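Local coordinates for putative transcriptional regulator (Streptomyces coelicolor A3, PDB 2PQQ), which probably regulates transcription as a CRP-type, cAMP-responsive DNA-binding factor, this chain being its N-terminal cyclic nucleotide-binding domain, at residues Lys58-Arg61 with Arg67-Met70; Ala72-Gly75 with Leu79-Glu82; Ser21-Ala26 with Gln112-Val117; Phe86-Arg91 with Leu106-Leu111; Asp37-Glu42 with Arg48-Thr53. One frame throughout, in Å; residues are numbered along the deposited sequence.

Interaction 1. Residues Lys58-Arg61 with Arg67-Met70; sequences KLHR and RENM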
# COMPACT_ATOMS: atom_id res chain seq x y z
N LYS A 58 -16.24 13.73 13.83
CA LYS A 58 -16.38 12.40 13.23
C LYS A 58 -16.38 12.52 11.71
O LYS A 58 -17.16 13.29 11.15
CB LYS A 58 -17.68 11.74 13.70
CG LYS A 58 -17.97 10.41 13.04
CD LYS A 58 -19.45 10.09 13.14
CE LYS A 58 -19.86 9.08 12.10
NZ LYS A 58 -19.97 7.69 12.62
N LEU A 59 -15.51 11.78 11.04
CA LEU A 59 -15.53 11.71 9.58
C LEU A 59 -16.32 10.47 9.15
O LEU A 59 -16.16 9.40 9.75
CB LEU A 59 -14.10 11.69 9.01
CG LEU A 59 -13.25 12.96 9.14
CD1 LEU A 59 -11.82 12.67 8.73
CD2 LEU A 59 -13.81 14.06 8.27
N HIS A 60 -17.23 10.63 8.18
CA HIS A 60 -18.07 9.51 7.69
C HIS A 60 -18.41 9.60 6.18
O HIS A 60 -18.39 10.68 5.58
CB HIS A 60 -19.34 9.33 8.53
CG HIS A 60 -20.12 10.60 8.73
ND1 HIS A 60 -21.19 10.94 7.92
CD2 HIS A 60 -19.97 11.61 9.61
CE1 HIS A 60 -21.67 12.11 8.31
NE2 HIS A 60 -20.94 12.54 9.32
N ARG A 61 -18.75 8.45 5.60
CA ARG A 61 -18.93 8.28 4.16
C ARG A 61 -20.20 7.47 3.90
O ARG A 61 -20.54 6.56 4.67
CB ARG A 61 -17.68 7.60 3.59
CG ARG A 61 -17.63 7.44 2.07
CD ARG A 61 -16.24 6.99 1.61
NE ARG A 61 -15.20 7.95 1.98
CZ ARG A 61 -13.93 7.64 2.26
NH1 ARG A 61 -13.52 6.38 2.22
NH2 ARG A 61 -13.07 8.59 2.61
N ARG A 67 -26.56 4.41 4.27
CA ARG A 67 -26.18 4.83 5.62
C ARG A 67 -24.80 5.51 5.64
O ARG A 67 -24.05 5.44 4.66
CB ARG A 67 -26.22 3.63 6.59
CG ARG A 67 -24.87 2.92 6.81
CD ARG A 67 -24.65 2.69 8.31
NE ARG A 67 -23.23 2.60 8.70
CZ ARG A 67 -22.61 1.46 9.02
NH1 ARG A 67 -21.33 1.49 9.38
NH2 ARG A 67 -23.26 0.30 9.00
N GLU A 68 -24.47 6.16 6.75
CA GLU A 68 -23.14 6.75 6.94
C GLU A 68 -22.26 5.78 7.70
O GLU A 68 -22.59 5.36 8.81
CB GLU A 68 -23.23 8.08 7.69
CG GLU A 68 -24.03 9.15 6.97
CD GLU A 68 -23.40 9.52 5.63
OE1 GLU A 68 -24.10 9.42 4.60
OE2 GLU A 68 -22.21 9.90 5.62
N ASN A 69 -21.14 5.40 7.09
CA ASN A 69 -20.13 4.59 7.77
C ASN A 69 -19.10 5.48 8.45
O ASN A 69 -18.58 6.39 7.82
CB ASN A 69 -19.43 3.65 6.80
CG ASN A 69 -18.58 2.59 7.50
OD1 ASN A 69 -19.08 1.81 8.32
ND2 ASN A 69 -17.30 2.55 7.17
N MSE A 70 -18.83 5.20 9.72
CA MSE A 70 -17.79 5.87 10.49
C MSE A 70 -16.41 5.63 9.87
O MSE A 70 -16.04 4.51 9.56
CB MSE A 70 -17.84 5.40 11.95
CG MSE A 70 -17.02 6.22 12.95
SE MSE A 70 -15.13 5.85 12.74
CE MSE A 70 -14.43 6.26 14.49

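Interaction 2. Residues Ala72-Gly75 with Leu79-Glu82; sequences AVVG and LIGE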
# COMPACT_ATOMS: atom_id res chain seq x y z
N ALA A 72 -13.39 8.00 10.89
CA ALA A 72 -12.42 8.43 11.91
C ALA A 72 -13.09 9.35 12.92
O ALA A 72 -14.15 9.92 12.64
CB ALA A 72 -11.23 9.14 11.25
N VAL A 73 -12.49 9.49 14.10
CA VAL A 73 -12.85 10.55 15.04
C VAL A 73 -11.60 11.38 15.29
O VAL A 73 -10.59 10.88 15.80
CB VAL A 73 -13.45 10.03 16.37
CG1 VAL A 73 -13.64 11.18 17.36
CG2 VAL A 73 -14.78 9.33 16.14
N VAL A 74 -11.66 12.66 14.93
CA VAL A 74 -10.48 13.51 14.94
C VAL A 74 -10.56 14.49 16.09
O VAL A 74 -11.54 15.23 16.21
CB VAL A 74 -10.33 14.26 13.59
CG1 VAL A 74 -9.08 15.16 13.60
CG2 VAL A 74 -10.29 13.30 12.41
N GLY A 75 -9.54 14.51 16.94
CA GLY A 75 -9.51 15.40 18.09
C GLY A 75 -8.35 16.38 18.10
O GLY A 75 -7.66 16.54 17.09
N LEU A 79 -5.13 16.37 12.03
CA LEU A 79 -5.42 17.05 10.79
C LEU A 79 -6.64 16.48 10.06
O LEU A 79 -6.91 15.29 10.13
CB LEU A 79 -4.20 17.02 9.87
CG LEU A 79 -3.11 18.08 10.07
CD1 LEU A 79 -2.75 18.26 11.54
CD2 LEU A 79 -1.88 17.66 9.26
N ILE A 80 -7.33 17.36 9.34
CA ILE A 80 -8.42 16.98 8.44
C ILE A 80 -8.10 17.61 7.10
O ILE A 80 -7.73 18.81 7.04
CB ILE A 80 -9.81 17.45 8.99
CG1 ILE A 80 -10.01 16.99 10.45
CG2 ILE A 80 -10.95 16.95 8.12
CD1 ILE A 80 -11.34 17.48 11.12
N GLY A 81 -8.19 16.81 6.03
CA GLY A 81 -8.07 17.31 4.65
C GLY A 81 -6.68 17.81 4.26
O GLY A 81 -6.54 18.70 3.43
N GLU A 82 -5.66 17.20 4.85
CA GLU A 82 -4.26 17.60 4.70
C GLU A 82 -3.84 17.86 3.26
O GLU A 82 -3.34 18.95 2.95
CB GLU A 82 -3.33 16.54 5.29
CG GLU A 82 -1.88 16.94 5.21
CD GLU A 82 -0.91 15.79 5.39
OE1 GLU A 82 -1.27 14.74 5.99
OE2 GLU A 82 0.23 15.98 4.92

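Interaction 3. Residues Ser21-Ala26 with Gln112-Val117; sequences SAELRA and QPWLNV. With FMT (formic acid), chain E.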
# COMPACT_ATOMS: atom_id res chain seq x y z
N SER A 21 6.45 28.23 12.01
CA SER A 21 5.23 27.89 12.74
C SER A 21 4.41 29.16 13.07
O SER A 21 3.18 29.13 13.05
CB SER A 21 5.57 27.17 14.04
OG SER A 21 6.27 25.95 13.79
N ALA A 22 5.10 30.26 13.41
CA ALA A 22 4.43 31.54 13.63
C ALA A 22 3.74 32.05 12.34
O ALA A 22 2.59 32.52 12.39
CB ALA A 22 5.42 32.57 14.19
N GLU A 23 4.41 31.92 11.19
CA GLU A 23 3.87 32.36 9.90
C GLU A 23 2.64 31.55 9.52
O GLU A 23 1.63 32.11 9.09
CB GLU A 23 4.91 32.22 8.79
CG GLU A 23 6.20 33.02 9.00
CD GLU A 23 7.32 32.60 8.03
OE1 GLU A 23 7.29 31.45 7.53
OE2 GLU A 23 8.22 33.41 7.76
N LEU A 24 2.76 30.23 9.64
CA LEU A 24 1.66 29.28 9.51
C LEU A 24 0.45 29.70 10.35
O LEU A 24 -0.66 29.80 9.82
CB LEU A 24 2.12 27.89 9.94
CG LEU A 24 1.06 26.77 9.93
CD1 LEU A 24 0.28 26.63 8.55
CD2 LEU A 24 1.73 25.47 10.38
N ARG A 25 0.68 29.95 11.64
CA ARG A 25 -0.39 30.36 12.55
C ARG A 25 -1.06 31.66 12.13
O ARG A 25 -2.29 31.74 12.11
CB ARG A 25 0.10 30.46 14.00
CG ARG A 25 -0.95 30.93 14.99
CD ARG A 25 -2.19 30.06 14.94
NE ARG A 25 -3.27 30.54 15.80
CZ ARG A 25 -4.31 31.24 15.38
NH1 ARG A 25 -4.42 31.59 14.10
NH2 ARG A 25 -5.25 31.60 16.24
N ALA A 26 -0.27 32.68 11.77
CA ALA A 26 -0.83 33.97 11.34
C ALA A 26 -1.64 33.81 10.05
O ALA A 26 -2.61 34.54 9.82
CB ALA A 26 0.27 34.99 11.15
N GLN A 112 0.59 30.42 -1.53
CA GLN A 112 1.48 31.29 -2.29
C GLN A 112 1.99 32.52 -1.51
O GLN A 112 3.20 32.82 -1.56
CB GLN A 112 0.83 31.76 -3.61
CG GLN A 112 1.86 32.08 -4.63
CD GLN A 112 2.94 31.01 -4.64
OE1 GLN A 112 4.08 31.25 -4.25
NE2 GLN A 112 2.58 29.82 -5.06
N PRO A 113 1.10 33.25 -0.81
CA PRO A 113 1.62 34.38 -0.04
C PRO A 113 2.62 33.93 1.02
O PRO A 113 3.56 34.63 1.31
CB PRO A 113 0.38 34.96 0.62
CG PRO A 113 -0.75 34.54 -0.31
CD PRO A 113 -0.36 33.15 -0.68
N TRP A 114 2.38 32.78 1.64
CA TRP A 114 3.30 32.30 2.65
C TRP A 114 4.64 31.95 2.02
O TRP A 114 5.67 32.43 2.48
CB TRP A 114 2.69 31.13 3.43
CG TRP A 114 3.56 30.57 4.51
CD1 TRP A 114 4.63 31.18 5.16
CD2 TRP A 114 3.42 29.28 5.09
NE1 TRP A 114 5.15 30.31 6.10
CE2 TRP A 114 4.41 29.16 6.09
CE3 TRP A 114 2.53 28.21 4.88
CZ2 TRP A 114 4.56 28.00 6.86
CZ3 TRP A 114 2.68 27.06 5.65
CH2 TRP A 114 3.70 26.96 6.61
N LEU A 115 4.63 31.18 0.93
CA LEU A 115 5.88 30.86 0.22
C LEU A 115 6.63 32.09 -0.27
O LEU A 115 7.85 32.11 -0.24
CB LEU A 115 5.65 29.89 -0.94
CG LEU A 115 4.88 28.59 -0.65
CD1 LEU A 115 4.93 27.66 -1.89
CD2 LEU A 115 5.40 27.87 0.61
N ASN A 116 5.89 33.12 -0.68
CA ASN A 116 6.49 34.40 -1.10
C ASN A 116 7.19 35.14 0.03
O ASN A 116 8.19 35.80 -0.20
CB ASN A 116 5.42 35.32 -1.70
CG ASN A 116 4.90 34.82 -3.04
OD1 ASN A 116 4.19 35.53 -3.76
ND2 ASN A 116 5.25 33.58 -3.38
N VAL A 117 6.65 35.05 1.23
CA VAL A 117 7.26 35.67 2.41
C VAL A 117 8.46 34.85 2.92
O VAL A 117 9.43 35.40 3.44
CB VAL A 117 6.18 35.84 3.52
CG1 VAL A 117 6.79 36.01 4.88
CG2 VAL A 117 5.25 37.00 3.17
C FMT E . -2.40 29.17 18.65
O1 FMT E . -3.60 29.43 18.47
O2 FMT E . -1.48 29.89 18.25

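Interaction 4. Residues Phe86-Arg91 with Leu106-Leu111; sequences FDPGPR and LGHGDL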
# COMPACT_ATOMS: atom_id res chain seq x y z
N PHE A 86 -2.73 21.12 -0.97
CA PHE A 86 -1.84 21.10 -2.12
C PHE A 86 -2.55 20.68 -3.40
O PHE A 86 -2.19 21.13 -4.48
CB PHE A 86 -0.68 20.16 -1.85
CG PHE A 86 0.10 20.52 -0.60
CD1 PHE A 86 0.78 21.73 -0.51
CD2 PHE A 86 0.13 19.64 0.48
CE1 PHE A 86 1.51 22.08 0.65
CE2 PHE A 86 0.85 19.98 1.65
CZ PHE A 86 1.55 21.21 1.73
N ASP A 87 -3.54 19.81 -3.26
CA ASP A 87 -4.23 19.24 -4.38
C ASP A 87 -5.74 19.30 -4.11
O ASP A 87 -6.34 18.28 -3.79
CB ASP A 87 -3.74 17.79 -4.60
CG ASP A 87 -4.30 17.16 -5.86
OD1 ASP A 87 -4.54 17.87 -6.86
OD2 ASP A 87 -4.50 15.92 -5.86
N PRO A 88 -6.35 20.50 -4.24
CA PRO A 88 -7.79 20.67 -4.08
C PRO A 88 -8.59 19.66 -4.91
O PRO A 88 -8.22 19.36 -6.04
CB PRO A 88 -8.03 22.09 -4.61
CG PRO A 88 -6.75 22.81 -4.29
CD PRO A 88 -5.68 21.79 -4.55
N GLY A 89 -9.66 19.13 -4.34
CA GLY A 89 -10.49 18.15 -5.03
C GLY A 89 -11.68 17.82 -4.14
O GLY A 89 -11.74 18.27 -3.01
N PRO A 90 -12.66 17.07 -4.66
CA PRO A 90 -13.87 16.90 -3.84
C PRO A 90 -13.61 16.13 -2.53
O PRO A 90 -12.79 15.21 -2.50
CB PRO A 90 -14.84 16.15 -4.76
CG PRO A 90 -14.02 15.59 -5.87
CD PRO A 90 -12.74 16.40 -5.97
N ARG A 91 -14.28 16.54 -1.45
CA ARG A 91 -14.20 15.80 -0.18
C ARG A 91 -14.69 14.36 -0.33
O ARG A 91 -15.70 14.08 -1.00
CB ARG A 91 -14.99 16.50 0.93
CG ARG A 91 -14.54 17.91 1.21
CD ARG A 91 -13.13 17.94 1.78
NE ARG A 91 -12.81 19.28 2.29
CZ ARG A 91 -11.60 19.69 2.65
NH1 ARG A 91 -10.56 18.88 2.54
NH2 ARG A 91 -11.42 20.92 3.09
N LEU A 106 -6.12 26.18 6.89
CA LEU A 106 -5.23 26.81 5.90
C LEU A 106 -5.72 26.42 4.51
O LEU A 106 -5.87 25.24 4.23
CB LEU A 106 -3.77 26.38 6.12
CG LEU A 106 -2.67 27.09 5.28
CD1 LEU A 106 -2.44 28.57 5.70
CD2 LEU A 106 -1.34 26.32 5.29
N GLY A 107 -6.00 27.41 3.65
CA GLY A 107 -6.49 27.15 2.30
C GLY A 107 -5.36 27.12 1.28
O GLY A 107 -4.31 27.75 1.46
N HIS A 108 -5.59 26.37 0.20
CA HIS A 108 -4.69 26.41 -0.94
C HIS A 108 -4.28 27.85 -1.32
O HIS A 108 -3.10 28.12 -1.57
CB HIS A 108 -5.29 25.69 -2.16
CG HIS A 108 -4.32 25.51 -3.27
ND1 HIS A 108 -4.35 26.28 -4.41
CD2 HIS A 108 -3.22 24.72 -3.37
CE1 HIS A 108 -3.34 25.93 -5.20
NE2 HIS A 108 -2.64 24.99 -4.59
N GLY A 109 -5.26 28.76 -1.33
CA GLY A 109 -5.08 30.18 -1.67
C GLY A 109 -4.10 30.93 -0.77
O GLY A 109 -3.55 31.96 -1.17
N ASP A 110 -3.87 30.41 0.44
CA ASP A 110 -2.99 31.06 1.42
C ASP A 110 -1.55 30.59 1.32
O ASP A 110 -0.66 31.09 2.03
CB ASP A 110 -3.45 30.73 2.83
CG ASP A 110 -4.86 31.14 3.09
OD1 ASP A 110 -5.26 32.23 2.61
OD2 ASP A 110 -5.56 30.37 3.78
N LEU A 111 -1.32 29.61 0.47
CA LEU A 111 -0.01 29.01 0.35
C LEU A 111 0.98 29.91 -0.37
O LEU A 111 2.10 30.12 0.10
CB LEU A 111 -0.15 27.68 -0.41
CG LEU A 111 0.82 26.54 -0.20
CD1 LEU A 111 1.13 26.29 1.29
CD2 LEU A 111 0.22 25.29 -0.92
O HOH W 1 0.17 22.94 -4.44

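Interaction 5. Residues Asp37-Glu42 with Arg48-Thr53; sequences DTLFHE and RLYVVT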
# COMPACT_ATOMS: atom_id res chain seq x y z
N ASP A 37 -23.02 20.41 13.89
CA ASP A 37 -22.61 21.19 12.72
C ASP A 37 -21.80 20.31 11.80
O ASP A 37 -21.07 19.43 12.27
CB ASP A 37 -21.74 22.39 13.12
CG ASP A 37 -22.57 23.62 13.50
OD1 ASP A 37 -23.81 23.55 13.52
OD2 ASP A 37 -21.95 24.68 13.78
N THR A 38 -21.92 20.51 10.49
CA THR A 38 -21.07 19.80 9.55
C THR A 38 -19.94 20.72 9.11
O THR A 38 -20.17 21.87 8.71
CB THR A 38 -21.83 19.24 8.32
OG1 THR A 38 -21.91 20.24 7.30
CG2 THR A 38 -23.22 18.75 8.67
N LEU A 39 -18.71 20.21 9.21
CA LEU A 39 -17.52 20.93 8.71
C LEU A 39 -17.52 21.03 7.18
O LEU A 39 -17.23 22.10 6.59
CB LEU A 39 -16.25 20.20 9.17
CG LEU A 39 -14.90 20.84 8.84
CD1 LEU A 39 -14.82 22.22 9.47
CD2 LEU A 39 -13.77 19.96 9.35
N PHE A 40 -17.72 19.90 6.54
CA PHE A 40 -17.94 19.86 5.11
C PHE A 40 -18.71 18.61 4.78
O PHE A 40 -18.79 17.69 5.60
CB PHE A 40 -16.62 19.96 4.30
CG PHE A 40 -15.54 18.98 4.75
CD1 PHE A 40 -14.41 19.45 5.43
CD2 PHE A 40 -15.65 17.62 4.50
CE1 PHE A 40 -13.40 18.56 5.83
CE2 PHE A 40 -14.67 16.73 4.90
CZ PHE A 40 -13.54 17.19 5.58
N HIS A 41 -19.31 18.58 3.59
CA HIS A 41 -20.07 17.42 3.15
C HIS A 41 -19.26 16.62 2.16
O HIS A 41 -18.57 17.21 1.33
CB HIS A 41 -21.36 17.86 2.45
CG HIS A 41 -22.41 18.35 3.39
ND1 HIS A 41 -22.57 19.68 3.71
CD2 HIS A 41 -23.34 17.68 4.11
CE1 HIS A 41 -23.57 19.82 4.56
NE2 HIS A 41 -24.06 18.61 4.83
N GLU A 42 -19.36 15.30 2.20
CA GLU A 42 -18.75 14.48 1.15
C GLU A 42 -19.20 14.95 -0.24
O GLU A 42 -20.40 15.21 -0.46
CB GLU A 42 -19.09 13.01 1.38
CG GLU A 42 -18.45 12.04 0.40
CD GLU A 42 -18.96 10.63 0.55
OE1 GLU A 42 -19.72 10.33 1.53
OE2 GLU A 42 -18.63 9.82 -0.32
N ARG A 48 -8.88 23.10 1.69
CA ARG A 48 -8.42 23.54 3.00
C ARG A 48 -7.98 22.35 3.82
O ARG A 48 -8.62 21.31 3.77
CB ARG A 48 -9.56 24.19 3.81
CG ARG A 48 -9.96 25.56 3.43
CD ARG A 48 -11.16 25.96 4.26
NE ARG A 48 -10.99 27.27 4.89
CZ ARG A 48 -11.83 27.80 5.78
NH1 ARG A 48 -12.93 27.15 6.16
NH2 ARG A 48 -11.58 29.00 6.29
N LEU A 49 -6.95 22.55 4.59
CA LEU A 49 -6.52 21.69 5.66
C LEU A 49 -7.00 22.27 6.96
O LEU A 49 -7.09 23.45 7.07
CB LEU A 49 -5.02 21.70 5.62
CG LEU A 49 -4.09 21.40 6.75
CD1 LEU A 49 -2.75 21.14 6.20
CD2 LEU A 49 -4.05 22.47 7.72
N TYR A 50 -7.32 21.44 7.94
CA TYR A 50 -7.70 21.93 9.27
C TYR A 50 -6.83 21.24 10.31
O TYR A 50 -6.42 20.10 10.12
CB TYR A 50 -9.17 21.62 9.60
CG TYR A 50 -10.22 22.16 8.65
CD1 TYR A 50 -10.89 23.36 8.92
CD2 TYR A 50 -10.55 21.46 7.48
CE1 TYR A 50 -11.85 23.88 8.00
CE2 TYR A 50 -11.53 21.96 6.58
CZ TYR A 50 -12.15 23.16 6.84
OH TYR A 50 -13.13 23.60 5.97
N VAL A 51 -6.57 21.90 11.41
CA VAL A 51 -6.01 21.26 12.59
C VAL A 51 -7.04 21.47 13.65
O VAL A 51 -7.45 22.56 13.87
CB VAL A 51 -4.68 21.92 12.99
CG1 VAL A 51 -4.22 21.43 14.29
CG2 VAL A 51 -3.63 21.71 11.94
N VAL A 52 -7.56 20.40 14.21
CA VAL A 52 -8.54 20.54 15.28
C VAL A 52 -7.80 21.04 16.53
O VAL A 52 -6.79 20.44 16.93
CB VAL A 52 -9.25 19.17 15.61
CG1 VAL A 52 -10.11 19.29 16.87
CG2 VAL A 52 -10.11 18.73 14.46
N THR A 53 -8.30 22.09 17.16
CA THR A 53 -7.67 22.56 18.41
C THR A 53 -8.48 22.23 19.68
O THR A 53 -7.93 22.23 20.80
CB THR A 53 -7.30 24.06 18.34
OG1 THR A 53 -8.49 24.84 18.29
CG2 THR A 53 -6.47 24.35 17.07

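Interaction 1. Residues Lys58-Arg61 with Arg67-Met70
ND1 of H60 donates to OE2 of E68 at 2.7 Å, and the N-H...O angle of 163° makes this a nearly straight His-carboxylate hydrogen bond. The oxygen lies almost in the imidazole plane and is met on its anti side, while the ring and carboxylate planes stand 80° apart. With CG of H60 between the backbone N and the carbonyl carbon (chi1 51°), the ring lies beside E68. The E68 chain bends at chi2 and brings its carboxylate to the ring edge. Each end has a second partner, NE2 of H60 at T96 and OE1 of E68 at T62, which should restrict the rotation of both groups; the carboxylate would probably favour a protonated imidazole.

The backbones form one end of the beta hairpin of strands 57-62 and 68-74, within the four-stranded sheet of the cyclic nucleotide-binding domain. R61 and N69 are an antiparallel hydrogen-bonded pair: N of R61 reaches O of N69 at 3.0 Å, and N of N69 returns to O of R61 at 2.7 Å. H60 and M70 form the next, non-hydrogen-bonded pair, with CA atoms 4.6 Å apart.

K58 runs out extended and bends only at its last torsion, and its end packs along CB and CG of M70, a selenomethionine; NZ lies 3.2 Å from CB of M70, a packing contact and not a polar bond. R61 points to the other face, where its NE bonds to O of T92. NE of R67 reaches O of E68 at 2.8 Å from above the carbonyl plane. M70 also packs against M70 of the third subunit.

Interaction 2. Residues Ala72-Gly75 with Leu79-Glu82
Apolar packing between V74 and I80 makes up this buried contact, which joins the end of strand 68-74 to the short strand 79-80, about 7 Å (centre to centre) from the middle of the chain. The two strands belong to different sheets of the beta barrel, and no backbone pairing links them: the nearest CA atoms, those of V74 and L79, are 7.4 Å apart.

The evidence lies in the carbon-carbon distances. CG1 of V74 approaches CG1 of I80 at 3.8 Å and CD1 of I80 at 4.1 Å; CG1 of V74 leads, with its CB and CG2 just behind, and the two side chains meet at a slant. With CG1 of I80 anti to its carbonyl carbon (chi1 -52°), the longer branch is directed at V74, the methylene coming nearest. From the backbone side, O of L79 comes within 4.1 Å of CG1 of V74, while the CB of L79 points away from V74 and its side chain packs on V51. Further apolar walls come from V52, L59 and, on the I80 side, F40.

G81 and E82 follow directly, with G81 at a positive phi of 68°. The sequence from here matches the start of the phosphate-binding cassette of CRP relatives. E82 is salt-bridged to R132, and its backbone N is hydrogen-bonded to D147 of the second subunit.

With hydrocarbon alone meeting across the closest approach, the contact rests on fit and burial rather than on directional bonds.

Interaction 3. Residues Ser21-Ala26 with Gln112-Val117
W114 turns the edge of its indole to E23 and a face to L24. NE1 donates to OE1 of E23 at 2.8 Å with an N-H...O angle of 159°. The oxygen lies in the indole plane, yet the N-H comes to it from above the carboxylate plane, the two flat groups standing 87° apart. N of L24 lies 3.9 Å above one ring face, toward the rim, while CB and CD1 of L24 pack on the six-membered ring, CD1 3.8 Å from CZ3 of W114. CG of W114 lies anti to the backbone N, which sends the indole across to the other helix.

The helices, 18-27 before the beta barrel and 111-117 after it, run nearly antiparallel at 150°, with segment axes 10.8 Å apart. In the CRP-type domain such helices flank the barrel, and L106 of strand 101-107 touches both L24 and W114.

OE2 of E23 forms a salt bridge with R118, so the carboxylate holds partners through both oxygens; V117 CG1 only brushes OE2 at 4.1 Å. On another side of helix 18-27, NE of R25 holds O1 of a formic acid at 2.9 Å, probably carried in from the crystallisation liquor.

Interaction 4. Residues Phe86-Arg91 with Leu106-Leu111
An apolar contact, F86 on L111, and a CH-pi contact, P88 on H108, form the first shell. CD1 of F86 lies 3.6 Å from CD2 of L111, the two side chains meeting at about a right angle. CG of P88 sits over a face of the imidazole, 4.2 Å from its centroid and 26° off the normal, which satisfies the geometry of a CH-pi contact. The first torsion of H108 (-170°) swings the ring away from its own backbone N and against P88.

A water next to the ring edge adds a polar link: it donates to O of F86 at 3.0 Å and has a weak bond of 3.5 Å to NE2 of H108.

Behind H108 the chain is turned in place by paired bonds, N of G107 to OD2 of D110 at 3.0 Å and N of D110 to O of G107 at 2.9 Å. Beyond F86, helix 120-139 contributes L125 and V129, and D87 is salt-bridged to R127 of the fourth subunit. R91, at the far end, bonds to O of R48 and makes a cation-pi contact with F40.

The run from F86 to R91, ending at P90 and R91, matches the second half of the phosphate-binding cassette of CRP-type cyclic nucleotide-binding domains.

Interaction 5. Residues Asp37-Glu42 with Arg48-Thr53
L39 lies over one face of the Y50 ring, and this is the tight half of the contact. CD1 of L39 stands 4.0 Å from the ring centroid, 25° off the normal, which meets the geometry of a CH-pi contact; its nearest ring atom is CE1, at 3.7 Å. CD2 of L39 sits over the same face nearer the ring centre, 4.0 Å from CD2 of Y50, so both methyls rest on the phenol, CD1 toward its rim. The first torsion of L39, -176°, sends CG away from its own backbone N and onto the ring.

F40 is placed less snugly. CE2 of Y50 approaches the edge of the phenyl ring near its plane, with CE1 of F40 at 4.0 Å. The F40 ring gets there with CG between the backbone N and the carbonyl carbon (chi1 50°).

The backbones stay well apart, 9.9 Å between the CA atoms of L39 and Y50, and no strand pairing joins them: everything spans the gap through these three side chains. Toward solvent the contact opens out. H41 is exposed, and R48, partly exposed, has its side chain 6.2 Å from the other segment; NH2 of R48 has a weak hydrogen bond to S29. The chain turns a corner at L39, delivering L39 and F40 inward together.

Around the buried core stand I80 of strand 79-80, L59 of strand 57-62 and L103 of strand 101-107, while R91 touches Y50.

Following the chain from the N terminus, interaction 3 opens first at 21-26 and closes last at 112-117, so the other four contacts all lie within its span. These come in series without crossing: interaction 5 closes at 48-53, interaction 1 at 67-70, interaction 2 at 79-82 and interaction 4 at 106-111. Interactions 1 and 2 share strand 68-74, joined by a probable L59 N to A72 O backbone bond. A probable bond from Y50 N to I80 O ties interaction 2 to interaction 5. Another, L106 N to L49 O, ties interaction 5 to interaction 4, while L106 touches L24 of interaction 3. Thus hairpin, barrel core, cassette-like region and flanking helices form one connected set.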